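Local coordinates for protein diphosphomevalonate decarboxylase, putative (Trypanosoma brucei, PDB 2HKE) that probably catalyses the ATP-dependent decarboxylation of (R)-5-diphosphomevalonate to isopentenyl diphosphate, a precursor of sterols and other isoprenoids in the mevalonate pathway, at residues Q4-E9 / S123-R128; N34-I39 / V156-G161; S48-E53 / V98-E103; E182-C187 / L359-V364; E305-A310 / E334-V339. The protein carries 1 engineered substitution. All coordinates share one frame; numbering follows the deposited sequence.

Contact 1 of 5, residues Q4-E9 / S123-R128; sequences QCVTVE and SAALIR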
# COMPACT_ATOMS: atom_id res chain seq x y z
N GLN A 4 -11.35 -15.46 -21.09
CA GLN A 4 -11.69 -16.82 -20.54
C GLN A 4 -12.18 -16.71 -19.05
O GLN A 4 -13.08 -15.90 -18.72
CB GLN A 4 -10.45 -17.73 -20.67
CG GLN A 4 -10.69 -19.25 -20.90
CD GLN A 4 -11.67 -19.87 -19.93
OE1 GLN A 4 -12.83 -19.46 -19.87
NE2 GLN A 4 -11.21 -20.84 -19.16
N CYS A 5 -11.65 -17.61 -18.22
CA CYS A 5 -11.64 -17.52 -16.75
C CYS A 5 -10.25 -17.04 -16.43
O CYS A 5 -9.28 -17.65 -16.86
CB CYS A 5 -11.83 -18.91 -16.15
SG CYS A 5 -11.33 -19.11 -14.40
N VAL A 6 -10.12 -15.94 -15.68
CA VAL A 6 -8.82 -15.32 -15.47
C VAL A 6 -8.56 -15.17 -13.98
O VAL A 6 -9.47 -14.80 -13.25
CB VAL A 6 -8.76 -13.92 -16.15
CG1 VAL A 6 -7.46 -13.21 -15.81
CG2 VAL A 6 -8.96 -14.04 -17.67
N THR A 7 -7.34 -15.47 -13.57
CA THR A 7 -6.93 -15.38 -12.16
C THR A 7 -5.66 -14.56 -12.06
O THR A 7 -4.69 -14.76 -12.81
CB THR A 7 -6.70 -16.80 -11.52
OG1 THR A 7 -7.90 -17.54 -11.63
CG2 THR A 7 -6.34 -16.66 -10.03
N VAL A 8 -5.66 -13.64 -11.10
CA VAL A 8 -4.56 -12.68 -10.92
C VAL A 8 -4.27 -12.59 -9.44
O VAL A 8 -5.19 -12.63 -8.63
CB VAL A 8 -4.98 -11.25 -11.38
CG1 VAL A 8 -3.94 -10.21 -10.99
CG2 VAL A 8 -5.23 -11.24 -12.89
N GLU A 9 -2.99 -12.43 -9.11
CA GLU A 9 -2.60 -12.05 -7.78
C GLU A 9 -1.97 -10.66 -7.85
O GLU A 9 -1.22 -10.35 -8.77
CB GLU A 9 -1.62 -13.06 -7.20
CG GLU A 9 -2.33 -14.37 -6.75
CD GLU A 9 -1.38 -15.37 -6.07
OE1 GLU A 9 -0.14 -15.25 -6.28
OE2 GLU A 9 -1.90 -16.26 -5.33
N SER A 123 -9.16 -5.51 -11.03
CA SER A 123 -8.96 -4.70 -12.26
C SER A 123 -8.24 -5.51 -13.36
O SER A 123 -8.72 -5.61 -14.50
CB SER A 123 -8.11 -3.43 -11.99
OG SER A 123 -7.74 -2.85 -13.23
N ALA A 124 -7.11 -6.09 -13.01
CA ALA A 124 -6.30 -6.83 -13.99
C ALA A 124 -7.04 -8.06 -14.53
O ALA A 124 -7.00 -8.31 -15.72
CB ALA A 124 -4.94 -7.24 -13.42
N ALA A 125 -7.73 -8.80 -13.65
CA ALA A 125 -8.49 -9.99 -14.06
C ALA A 125 -9.64 -9.60 -14.98
O ALA A 125 -9.87 -10.26 -15.99
CB ALA A 125 -9.02 -10.76 -12.81
N LEU A 126 -10.35 -8.53 -14.66
CA LEU A 126 -11.48 -8.09 -15.44
C LEU A 126 -11.05 -7.61 -16.82
O LEU A 126 -11.72 -7.89 -17.81
CB LEU A 126 -12.24 -6.97 -14.74
CG LEU A 126 -13.12 -7.41 -13.57
CD1 LEU A 126 -13.55 -6.21 -12.73
CD2 LEU A 126 -14.30 -8.23 -14.11
N ILE A 127 -9.96 -6.87 -16.87
CA ILE A 127 -9.49 -6.27 -18.13
C ILE A 127 -9.08 -7.43 -19.06
O ILE A 127 -9.38 -7.38 -20.23
CB ILE A 127 -8.32 -5.30 -17.89
CG1 ILE A 127 -8.84 -3.95 -17.36
CG2 ILE A 127 -7.52 -5.05 -19.18
CD1 ILE A 127 -7.76 -3.15 -16.66
N ARG A 128 -8.43 -8.45 -18.54
CA ARG A 128 -8.03 -9.59 -19.37
C ARG A 128 -9.26 -10.32 -19.88
O ARG A 128 -9.41 -10.53 -21.08
CB ARG A 128 -7.09 -10.53 -18.66
CG ARG A 128 -6.57 -11.60 -19.63
CD ARG A 128 -5.42 -12.34 -19.16
NE ARG A 128 -4.19 -11.61 -19.37
CZ ARG A 128 -3.00 -12.13 -19.15
NH1 ARG A 128 -2.86 -13.38 -18.72
NH2 ARG A 128 -1.94 -11.38 -19.35
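In both Val6 and Val8, CG1 stands anti to the backbone N (chi1 174° and 171°) and CG2 lies beside that N, so each valine spreads two methyls over the helix segment 123-128. Val8 straddles the first part of the helical turn. Val8 CG2 comes down beside the backbone at 3.6 Å from Ala125 N and lies 3.8 Å from Ala125 CB, while Val8 CG1 meets Ala124 CB at 4.0 Å. Val6 sits further along: Val6 CG1 rests 3.8 Å from Ala125 CA, and Val6 CG2 reaches Arg128 CG at 3.9 Å. Arg128 has CG anti to its own N and crosses Val6 at about a right angle, using its aliphatic stem; after the bend at chi3 its guanidinium makes a cation-pi contact with Tyr370.

The strand and helix segments run nearly antiparallel (154°), their axes approaching to 7.4 Å. Two consecutive alanines give the helix a low surface, which is what lets the valine methyls come against its main chain. This is how helix 114-130 lies on the N-terminal domain sheet, with Val52 of the neighbouring strand also touching Ala125. The side chains meet one another only through carbon, and methyls also rest on the helix main chain, so strand and helix are held here by shape and burial, while the charged end of Arg128 passes beyond the contact to Tyr370.

Contact 2 of 5, residues N34-I39 / V156-G161; sequences NDSFSI and VIWNKG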
# COMPACT_ATOMS: atom_id res chain seq x y z
N ASN A 34 -2.96 15.59 -5.11
CA ASN A 34 -1.52 15.64 -5.35
C ASN A 34 -1.04 14.26 -5.80
O ASN A 34 -1.76 13.25 -5.63
CB ASN A 34 -0.78 16.06 -4.07
CG ASN A 34 -1.18 15.23 -2.87
OD1 ASN A 34 -2.13 15.61 -2.15
ND2 ASN A 34 -0.51 14.05 -2.65
N ASP A 35 0.15 14.23 -6.36
CA ASP A 35 0.77 12.97 -6.73
C ASP A 35 1.09 12.18 -5.46
O ASP A 35 1.27 12.72 -4.37
CB ASP A 35 2.08 13.21 -7.43
CG ASP A 35 1.96 13.79 -8.83
OD1 ASP A 35 0.87 13.96 -9.44
OD2 ASP A 35 3.07 14.11 -9.34
N SER A 36 1.26 10.87 -5.64
CA SER A 36 1.78 10.04 -4.57
C SER A 36 2.83 9.11 -5.14
O SER A 36 2.96 9.00 -6.36
CB SER A 36 0.67 9.30 -3.85
OG SER A 36 -0.23 8.64 -4.71
N PHE A 37 3.58 8.44 -4.28
CA PHE A 37 4.74 7.72 -4.75
C PHE A 37 4.89 6.56 -3.78
O PHE A 37 4.91 6.79 -2.56
CB PHE A 37 5.95 8.68 -4.66
CG PHE A 37 7.07 8.43 -5.67
CD1 PHE A 37 7.29 7.21 -6.29
CD2 PHE A 37 7.99 9.45 -5.87
CE1 PHE A 37 8.36 7.06 -7.19
CE2 PHE A 37 9.05 9.32 -6.76
CZ PHE A 37 9.25 8.10 -7.40
N SER A 38 4.99 5.33 -4.30
CA SER A 38 4.98 4.16 -3.43
C SER A 38 5.99 3.14 -3.90
O SER A 38 6.52 3.20 -5.03
CB SER A 38 3.61 3.51 -3.41
OG SER A 38 3.20 3.18 -4.74
N ILE A 39 6.30 2.23 -2.98
CA ILE A 39 7.06 1.04 -3.29
C ILE A 39 6.09 -0.12 -3.32
O ILE A 39 5.33 -0.38 -2.38
CB ILE A 39 8.15 0.77 -2.22
CG1 ILE A 39 9.17 1.89 -2.18
CG2 ILE A 39 8.90 -0.59 -2.47
CD1 ILE A 39 10.26 1.66 -1.19
N VAL A 156 6.63 3.51 -7.87
CA VAL A 156 5.51 3.86 -8.72
C VAL A 156 4.95 5.22 -8.31
O VAL A 156 4.69 5.44 -7.12
CB VAL A 156 4.41 2.77 -8.61
CG1 VAL A 156 3.18 3.09 -9.44
CG2 VAL A 156 5.02 1.39 -8.99
N ILE A 157 4.78 6.09 -9.29
CA ILE A 157 4.12 7.38 -9.12
C ILE A 157 2.67 7.33 -9.55
O ILE A 157 2.37 6.94 -10.66
CB ILE A 157 4.83 8.45 -9.92
CG1 ILE A 157 6.26 8.66 -9.40
CG2 ILE A 157 4.05 9.80 -9.85
CD1 ILE A 157 7.14 9.51 -10.40
N TRP A 158 1.75 7.79 -8.70
CA TRP A 158 0.41 8.05 -9.15
C TRP A 158 0.41 9.51 -9.56
O TRP A 158 0.55 10.41 -8.70
CB TRP A 158 -0.59 7.82 -7.98
CG TRP A 158 -2.01 8.05 -8.32
CD1 TRP A 158 -2.52 8.37 -9.55
CD2 TRP A 158 -3.12 8.05 -7.42
NE1 TRP A 158 -3.88 8.55 -9.47
CE2 TRP A 158 -4.28 8.34 -8.18
CE3 TRP A 158 -3.26 7.78 -6.06
CZ2 TRP A 158 -5.54 8.42 -7.62
CZ3 TRP A 158 -4.55 7.87 -5.49
CH2 TRP A 158 -5.66 8.17 -6.30
N ASN A 159 0.35 9.74 -10.87
CA ASN A 159 0.25 11.05 -11.46
C ASN A 159 -1.17 11.59 -11.28
O ASN A 159 -2.13 10.97 -11.72
CB ASN A 159 0.65 11.01 -12.95
CG ASN A 159 1.99 10.41 -13.16
OD1 ASN A 159 3.00 11.07 -12.92
ND2 ASN A 159 2.01 9.13 -13.46
N LYS A 160 -1.32 12.75 -10.64
CA LYS A 160 -2.65 13.30 -10.37
C LYS A 160 -3.46 13.67 -11.60
O LYS A 160 -4.68 13.56 -11.59
CB LYS A 160 -2.60 14.51 -9.42
CG LYS A 160 -1.91 15.70 -9.91
CD LYS A 160 -2.07 16.79 -8.84
CE LYS A 160 -1.02 17.82 -9.03
NZ LYS A 160 -1.14 18.42 -10.37
N GLY A 161 -2.76 14.03 -12.67
CA GLY A 161 -3.44 14.46 -13.89
C GLY A 161 -4.07 15.84 -13.73
O GLY A 161 -4.13 16.43 -12.61
O HOH W 1 2.54 13.64 -12.26
O HOH W 2 1.42 16.66 -10.61
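Strands 36-39 and 156-159 run antiparallel at 155°, axes 4.7 Å apart, with Ser36-Trp158 and Ser38-Val156 as hydrogen-bonded pairs and Phe37-Ile157 as the non-hydrogen-bonded pair between them. On the face of that middle pair, Ile157 CG1, held beside its backbone N, lies almost squarely over the Phe37 ring: it is 3.5 Å from the centroid and 13° off the normal, a CH-pi contact. Ile157 CD1 continues over the far end of the ring near Phe37 CZ, and Phe174 meets the same ring edge-to-face. Met225 of helix 213-234 touches both Phe37 and Ile157, so that helix packs on this face of the sheet.

Strands 36-40 and 155-159 are neighbours in the large mixed sheet of the N-terminal domain, which belongs to the ribosomal protein S5-like clan. On the opposite face, Ser36 OG takes the crowded position between backbone N and carbonyl carbon and packs 3.4 Å from Trp158 CB, while its polar partner is Arg149. The Trp158 ring leads away, edge-to-face with Tyr19, its side chain about 5 Å at nearest from a bound sulfate.

Where the pairing stops, Asp35 takes over. Asp35 OD1 accepts from Lys160 N at 2.8 Å in a nearly straight bond (166°) that arrives from above the carboxylate plane. One water donates to Asp35 OD2 and to OD1 of Asn159, whose ND2 is hydrogen-bonded to Val170 O and Thr172 OG1; another donates to Asp35 OD1 and accepts a weak bond from Lys160 NZ. Asn34 ND2 donates to Asp35 O at 2.8 Å.

Contact 3 of 5, residues S48-E53 / V98-E103; sequences SKTSVE and VNIVSE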
# COMPACT_ATOMS: atom_id res chain seq x y z
N SER A 48 -3.46 -10.46 -2.56
CA SER A 48 -4.85 -10.68 -2.92
C SER A 48 -4.90 -11.46 -4.22
O SER A 48 -4.02 -11.36 -5.06
CB SER A 48 -5.67 -9.41 -3.09
OG SER A 48 -5.55 -8.60 -1.95
N LYS A 49 -5.97 -12.21 -4.36
CA LYS A 49 -6.17 -13.05 -5.51
C LYS A 49 -7.62 -12.87 -5.94
O LYS A 49 -8.52 -12.87 -5.10
CB LYS A 49 -5.89 -14.48 -5.12
CG LYS A 49 -6.16 -15.51 -6.20
CD LYS A 49 -5.40 -16.80 -5.80
CE LYS A 49 -5.82 -17.99 -6.51
NZ LYS A 49 -5.18 -19.21 -5.87
N THR A 50 -7.82 -12.68 -7.26
CA THR A 50 -9.15 -12.63 -7.88
C THR A 50 -9.22 -13.54 -9.10
O THR A 50 -8.31 -13.56 -9.91
CB THR A 50 -9.54 -11.21 -8.36
OG1 THR A 50 -9.64 -10.34 -7.24
CG2 THR A 50 -10.86 -11.17 -9.13
N SER A 51 -10.34 -14.23 -9.20
CA SER A 51 -10.70 -15.03 -10.36
C SER A 51 -11.97 -14.44 -10.94
O SER A 51 -12.90 -14.09 -10.21
CB SER A 51 -10.91 -16.51 -9.98
OG SER A 51 -9.66 -17.16 -9.76
N VAL A 52 -12.03 -14.31 -12.25
CA VAL A 52 -13.25 -13.87 -12.88
C VAL A 52 -13.65 -14.87 -13.97
O VAL A 52 -12.77 -15.45 -14.62
CB VAL A 52 -13.13 -12.42 -13.45
CG1 VAL A 52 -12.69 -11.43 -12.35
CG2 VAL A 52 -12.16 -12.37 -14.65
N GLU A 53 -14.95 -15.03 -14.17
CA GLU A 53 -15.48 -15.86 -15.26
C GLU A 53 -16.59 -15.14 -16.00
O GLU A 53 -17.53 -14.69 -15.38
CB GLU A 53 -16.00 -17.18 -14.70
CG GLU A 53 -16.13 -18.28 -15.77
CD GLU A 53 -16.99 -19.48 -15.32
OE1 GLU A 53 -17.28 -19.67 -14.11
OE2 GLU A 53 -17.39 -20.24 -16.22
N VAL A 98 -20.46 -11.24 -15.38
CA VAL A 98 -19.25 -11.81 -14.85
C VAL A 98 -19.46 -12.29 -13.42
O VAL A 98 -20.19 -11.67 -12.65
CB VAL A 98 -18.12 -10.76 -14.95
CG1 VAL A 98 -18.47 -9.47 -14.17
CG2 VAL A 98 -16.80 -11.34 -14.54
N ASN A 99 -18.87 -13.43 -13.10
CA ASN A 99 -18.72 -13.89 -11.70
C ASN A 99 -17.32 -13.51 -11.25
O ASN A 99 -16.36 -13.94 -11.87
CB ASN A 99 -18.80 -15.41 -11.50
CG ASN A 99 -20.12 -16.02 -11.94
OD1 ASN A 99 -20.12 -16.97 -12.73
ND2 ASN A 99 -21.23 -15.53 -11.40
N ILE A 100 -17.22 -12.72 -10.20
CA ILE A 100 -15.94 -12.32 -9.60
C ILE A 100 -15.83 -12.95 -8.23
O ILE A 100 -16.78 -12.84 -7.42
CB ILE A 100 -15.92 -10.79 -9.38
CG1 ILE A 100 -16.23 -10.03 -10.67
CG2 ILE A 100 -14.59 -10.34 -8.80
CD1 ILE A 100 -16.52 -8.58 -10.43
N VAL A 101 -14.69 -13.56 -7.96
CA VAL A 101 -14.43 -14.22 -6.69
C VAL A 101 -13.08 -13.73 -6.22
O VAL A 101 -12.09 -13.87 -6.93
CB VAL A 101 -14.42 -15.77 -6.88
CG1 VAL A 101 -14.01 -16.47 -5.58
CG2 VAL A 101 -15.77 -16.26 -7.40
N SER A 102 -13.07 -13.09 -5.05
CA SER A 102 -11.88 -12.43 -4.58
C SER A 102 -11.54 -12.91 -3.18
O SER A 102 -12.44 -13.09 -2.35
CB SER A 102 -12.10 -10.93 -4.57
OG SER A 102 -12.31 -10.51 -5.89
N GLU A 103 -10.26 -13.10 -2.90
CA GLU A 103 -9.83 -13.32 -1.52
C GLU A 103 -8.44 -12.76 -1.26
O GLU A 103 -7.75 -12.30 -2.18
CB GLU A 103 -9.83 -14.82 -1.22
CG GLU A 103 -8.67 -15.52 -1.86
CD GLU A 103 -8.73 -17.03 -1.75
OE1 GLU A 103 -9.85 -17.60 -1.62
OE2 GLU A 103 -7.65 -17.64 -1.84
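Ser51 OG is gripped by three partners: hydrogen bonds join it to Thr7 OG1 of the adjacent strand and to Leu377 N, and a weaker one to Ser376 OG. The main chain of the same residue is paired within the sheet, Ser51 N donating to Val101 O at 2.9 Å and Ser51 O accepting from Val101 N, nearly along the C=O axis in both cases. Lys49-Glu103 and Glu53-Asn99 repeat this two-bond pairing.

Strands 48-55 and 97-104 are antiparallel neighbours in the N-terminal domain sheet, whose two faces differ. Toward helix 114-130 point Thr50, Val52, Ile100 and Ser102. Here Thr50 OG1 and Ser102 OG, each beside its backbone N, share a hydrogen bond of 3.0 Å tip to tip, and Thr50 CG2 lies against Ile100 CG2 at 3.8 Å. Val52 and Ile100 point the same way side by side, and Val98 CG2 closes on Val52 CB at 4.0 Å.

On the face of Lys49, Ser51 and Val101, Leu377 from the C-terminal tail touches Lys49 and Val101. Lys49 NZ, at the end of an extended chain, stays 5.0 Å from Glu103 OE2, near enough for a probable electrostatic attraction without contact.

Contact 4 of 5, residues E182-C187 / L359-V364; sequences EIQVMC and LLQSPV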
# COMPACT_ATOMS: atom_id res chain seq x y z
N GLU A 182 19.03 -3.34 -3.04
CA GLU A 182 19.41 -3.25 -1.64
C GLU A 182 18.28 -2.79 -0.71
O GLU A 182 18.25 -3.15 0.46
CB GLU A 182 20.58 -2.33 -1.45
CG GLU A 182 21.80 -2.81 -2.14
CD GLU A 182 21.95 -2.34 -3.61
OE1 GLU A 182 21.02 -1.79 -4.27
OE2 GLU A 182 23.07 -2.56 -4.11
N ILE A 183 17.38 -1.99 -1.23
CA ILE A 183 16.34 -1.41 -0.35
C ILE A 183 15.31 -2.48 0.00
O ILE A 183 14.86 -3.33 -0.83
CB ILE A 183 15.83 -0.03 -0.92
CG1 ILE A 183 15.14 0.82 0.19
CG2 ILE A 183 15.04 -0.27 -2.13
CD1 ILE A 183 14.98 2.25 -0.17
N GLN A 184 14.96 -2.50 1.29
CA GLN A 184 14.06 -3.51 1.81
C GLN A 184 12.95 -2.83 2.55
O GLN A 184 13.15 -1.72 3.04
CB GLN A 184 14.78 -4.40 2.83
CG GLN A 184 15.98 -5.19 2.29
CD GLN A 184 15.64 -6.15 1.17
OE1 GLN A 184 14.84 -7.05 1.35
NE2 GLN A 184 16.30 -6.00 0.02
N VAL A 185 11.80 -3.49 2.62
CA VAL A 185 10.64 -2.94 3.32
C VAL A 185 10.23 -3.89 4.44
O VAL A 185 10.21 -5.12 4.24
CB VAL A 185 9.44 -2.81 2.38
CG1 VAL A 185 8.22 -2.20 3.13
CG2 VAL A 185 9.81 -1.97 1.16
N MET A 186 9.90 -3.34 5.60
CA MET A 186 9.29 -4.17 6.64
C MET A 186 8.01 -3.55 7.09
O MET A 186 7.75 -2.38 6.82
CB MET A 186 10.25 -4.42 7.78
CG MET A 186 11.53 -5.18 7.42
SD MET A 186 12.57 -5.53 8.86
CE MET A 186 13.31 -3.94 9.27
N CYS A 187 7.15 -4.34 7.71
CA CYS A 187 5.98 -3.80 8.38
C CYS A 187 5.92 -4.42 9.79
O CYS A 187 5.78 -5.63 9.93
CB CYS A 187 4.75 -4.08 7.61
SG CYS A 187 3.30 -3.29 8.35
N LEU A 359 5.88 -9.28 12.11
CA LEU A 359 6.89 -8.50 11.40
C LEU A 359 7.10 -9.06 10.02
O LEU A 359 7.57 -10.19 9.88
CB LEU A 359 8.22 -8.53 12.14
CG LEU A 359 9.36 -7.72 11.52
CD1 LEU A 359 9.02 -6.23 11.50
CD2 LEU A 359 10.66 -7.95 12.28
N LEU A 360 6.72 -8.27 9.01
CA LEU A 360 6.75 -8.67 7.61
C LEU A 360 8.02 -8.13 7.02
O LEU A 360 8.39 -7.04 7.38
CB LEU A 360 5.58 -8.03 6.88
CG LEU A 360 5.39 -8.25 5.39
CD1 LEU A 360 5.35 -9.78 5.02
CD2 LEU A 360 4.14 -7.53 4.95
N GLN A 361 8.70 -8.89 6.18
CA GLN A 361 9.80 -8.34 5.37
C GLN A 361 9.55 -8.63 3.92
O GLN A 361 9.09 -9.70 3.57
CB GLN A 361 11.16 -8.84 5.86
CG GLN A 361 12.37 -8.50 4.95
CD GLN A 361 12.53 -9.44 3.78
OE1 GLN A 361 12.20 -10.60 3.88
NE2 GLN A 361 13.09 -8.93 2.66
N SER A 362 9.83 -7.64 3.07
CA SER A 362 9.72 -7.78 1.62
C SER A 362 10.82 -7.03 0.92
O SER A 362 11.26 -5.97 1.37
CB SER A 362 8.34 -7.28 1.16
OG SER A 362 8.22 -7.13 -0.24
N PRO A 363 11.33 -7.57 -0.21
CA PRO A 363 12.10 -6.76 -1.15
C PRO A 363 11.13 -5.88 -1.95
O PRO A 363 9.91 -5.95 -1.75
CB PRO A 363 12.72 -7.82 -2.06
CG PRO A 363 11.66 -8.78 -2.19
CD PRO A 363 11.08 -8.92 -0.77
N VAL A 364 11.64 -5.04 -2.85
CA VAL A 364 10.80 -4.31 -3.78
C VAL A 364 10.18 -5.33 -4.71
O VAL A 364 10.90 -6.19 -5.21
CB VAL A 364 11.62 -3.26 -4.54
CG1 VAL A 364 10.77 -2.58 -5.54
CG2 VAL A 364 12.23 -2.22 -3.53
O HOH W 3 14.42 -4.79 -3.11
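The tight part of this contact is the run from Val185 to Cys187 against Leu360 to Ser362. Val185 N and Ser362 O bond at 2.8 Å, and Ser362 N returns a bond of the same length to Val185 O, both nearly along the C=O axes. The Cys187-Leu360 pair is gripped twice as well, although each donor stands above the carbonyl plane. Leu360 O is closely surrounded: besides accepting from Cys187 N, it takes a CA-H...O contact from Met186 CA at 3.1 Å, with Met186 CB at 3.2 Å. Met186 CG, beside its backbone N, then crosses obliquely to Gln361 CB at 4.0 Å, and Leu359 CD1 lies against Cys187 O. Two buried glutamines, each bent at chi2, meet with their amide planes only 24° apart. Gln361 NE2 reaches Gln184 OE1 at 2.9 Å, but the bond is poorly aligned and weak, with an angle of only 127° at the hydrogen; the other end of Gln361, OE1, accepts from Asp329 N.

Toward Pro363 and Val364, which are partly exposed, the strands loosen. Here a water takes over from direct pairing, lying 2.7 Å from Ile183 O and accepting from Val364 N at 2.8 Å, while Ile183 CG2 and Val364 CG2 touch at 3.7 Å.

Ser362 OG bonds back to Pro363 O and also meets Ser42 N of the N-terminal half. Helix 307-317 packs on the Gln184 and Met186 face. Strand 183-189 is the central strand of the five-stranded mixed sheet of the C-terminal GHMP-type domain, in the order 288-291, 298-303, 183-189, 358-363, 325-327.

Contact 5 of 5, residues E305-A310 / E334-V339; sequences EDLPEA and EKVKVV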
# COMPACT_ATOMS: atom_id res chain seq x y z
N GLU A 305 21.98 -4.67 3.94
CA GLU A 305 23.16 -4.71 4.84
C GLU A 305 22.85 -4.29 6.29
O GLU A 305 23.45 -4.80 7.26
CB GLU A 305 24.32 -3.89 4.25
CG GLU A 305 24.03 -2.41 4.15
CD GLU A 305 24.93 -1.68 3.12
OE1 GLU A 305 26.19 -1.72 3.28
OE2 GLU A 305 24.35 -1.11 2.14
N ASP A 306 21.90 -3.37 6.43
CA ASP A 306 21.59 -2.78 7.72
C ASP A 306 20.43 -3.49 8.40
O ASP A 306 20.15 -3.21 9.56
CB ASP A 306 21.23 -1.31 7.54
CG ASP A 306 22.45 -0.44 7.23
OD1 ASP A 306 23.56 -0.81 7.67
OD2 ASP A 306 22.31 0.61 6.55
N LEU A 307 19.76 -4.38 7.71
CA LEU A 307 18.49 -4.89 8.19
C LEU A 307 18.68 -5.76 9.44
O LEU A 307 17.88 -5.65 10.35
CB LEU A 307 17.73 -5.61 7.09
CG LEU A 307 16.31 -6.12 7.45
CD1 LEU A 307 15.37 -6.09 6.22
CD2 LEU A 307 16.26 -7.47 8.17
N PRO A 308 19.64 -6.72 9.44
CA PRO A 308 19.75 -7.58 10.64
C PRO A 308 19.94 -6.82 11.92
O PRO A 308 19.23 -7.15 12.92
CB PRO A 308 20.94 -8.48 10.30
CG PRO A 308 20.76 -8.61 8.75
CD PRO A 308 20.59 -7.17 8.42
N GLU A 309 20.81 -5.81 11.92
CA GLU A 309 21.02 -5.03 13.14
C GLU A 309 19.76 -4.30 13.49
O GLU A 309 19.40 -4.24 14.68
CB GLU A 309 22.14 -4.00 13.01
CG GLU A 309 22.53 -3.34 14.35
CD GLU A 309 23.65 -2.35 14.21
OE1 GLU A 309 23.37 -1.18 13.83
OE2 GLU A 309 24.81 -2.76 14.46
N ALA A 310 19.12 -3.70 12.49
CA ALA A 310 17.88 -2.95 12.73
C ALA A 310 16.82 -3.83 13.40
O ALA A 310 16.18 -3.43 14.37
CB ALA A 310 17.38 -2.28 11.39
N GLU A 334 17.79 -15.67 8.60
CA GLU A 334 18.81 -16.41 9.29
C GLU A 334 19.91 -15.47 9.78
O GLU A 334 20.44 -15.66 10.86
CB GLU A 334 19.38 -17.50 8.41
CG GLU A 334 20.29 -18.44 9.25
CD GLU A 334 19.61 -18.91 10.56
OE1 GLU A 334 18.52 -19.55 10.47
OE2 GLU A 334 20.14 -18.58 11.65
N LYS A 335 20.21 -14.43 9.02
CA LYS A 335 21.17 -13.43 9.46
C LYS A 335 20.68 -12.64 10.69
O LYS A 335 21.47 -12.32 11.54
CB LYS A 335 21.53 -12.49 8.33
CG LYS A 335 22.45 -13.12 7.32
CD LYS A 335 22.83 -12.14 6.23
CE LYS A 335 24.31 -12.23 5.85
NZ LYS A 335 24.57 -11.65 4.45
N VAL A 336 19.40 -12.32 10.77
CA VAL A 336 18.86 -11.67 11.97
C VAL A 336 19.16 -12.52 13.22
O VAL A 336 19.55 -12.03 14.26
CB VAL A 336 17.31 -11.45 11.86
CG1 VAL A 336 16.78 -10.97 13.20
CG2 VAL A 336 16.99 -10.44 10.77
N LYS A 337 19.02 -13.83 13.07
CA LYS A 337 19.13 -14.73 14.21
C LYS A 337 20.52 -14.81 14.80
O LYS A 337 20.66 -15.20 15.94
CB LYS A 337 18.65 -16.13 13.82
CG LYS A 337 17.18 -16.13 13.48
CD LYS A 337 16.56 -17.54 13.40
CE LYS A 337 15.14 -17.44 12.99
NZ LYS A 337 14.57 -18.77 12.76
N VAL A 338 21.56 -14.47 14.04
CA VAL A 338 22.91 -14.55 14.57
C VAL A 338 23.48 -13.20 15.01
O VAL A 338 24.62 -13.15 15.48
CB VAL A 338 23.85 -15.24 13.58
CG1 VAL A 338 23.25 -16.61 13.17
CG2 VAL A 338 24.14 -14.36 12.36
N VAL A 339 22.73 -12.10 14.84
CA VAL A 339 23.25 -10.80 15.25
C VAL A 339 23.55 -10.78 16.75
O VAL A 339 22.72 -11.21 17.55
CB VAL A 339 22.26 -9.65 14.93
CG1 VAL A 339 22.72 -8.28 15.53
CG2 VAL A 339 22.09 -9.55 13.45
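The puckered pyrrolidine of Pro308 is the ring of this contact, and segment 334-339 touches it from several sides. Pro308 CB meets Val339 CG2 at 3.5 Å, the closest approach of the contact. Pro308 CG lies 4.0 Å from Lys335 CB, the two side chains running alongside each other before the lysine bends at chi3 and its end leads off. At the root of the ring, Pro308 CA faces Val336 CG2 at 4.0 Å. Both valines present the same branch, CG2 beside the backbone N, with CG1 anti to it.

Helix 307-317 follows strand 298-303 and leads to strand 325-327; helix 330-338 then returns the chain to strand 358-363. These are successive beta-alpha-beta crossovers between parallel strands, and their helices pack on each other here. The N-terminal part of helix 307-317 meets the C-terminal part of helix 330-338 and Val339 just after it. Deeper in, Leu307, with CG anti to its backbone N (chi1 -176°), crosses Val336 obliquely, Leu307 CD2 to Val336 CG2 at 4.0 Å. Glu309 points away from the partner helix, and its OE1 is held by a salt bridge to Lys283 and a hydrogen bond from Tyr279 OH.

How the contacts relate
Contacts 1, 2 and 3 belong to the N-terminal domain and its large mixed sheet; contacts 4 and 5 belong to the C-terminal domain. Contacts 1 and 3, with centres about 8 Å apart, share the layer where strands 5-15 and 48-55 are neighbours beneath helix 114-130. Contact 2 lies about 24 Å from contact 1, centre to centre, further across the same sheet, and their segments alternate along the chain; contact 3 is nested inside both loops. Contact 5 is nested within contact 4, centres about 13 Å apart, and Leu307 carries the helix layer onto Gln184, Met186 and Gln361 of the C-terminal sheet. Ile39 of contact 2 packs on Val185 and Val364 of contact 4, joining the domains.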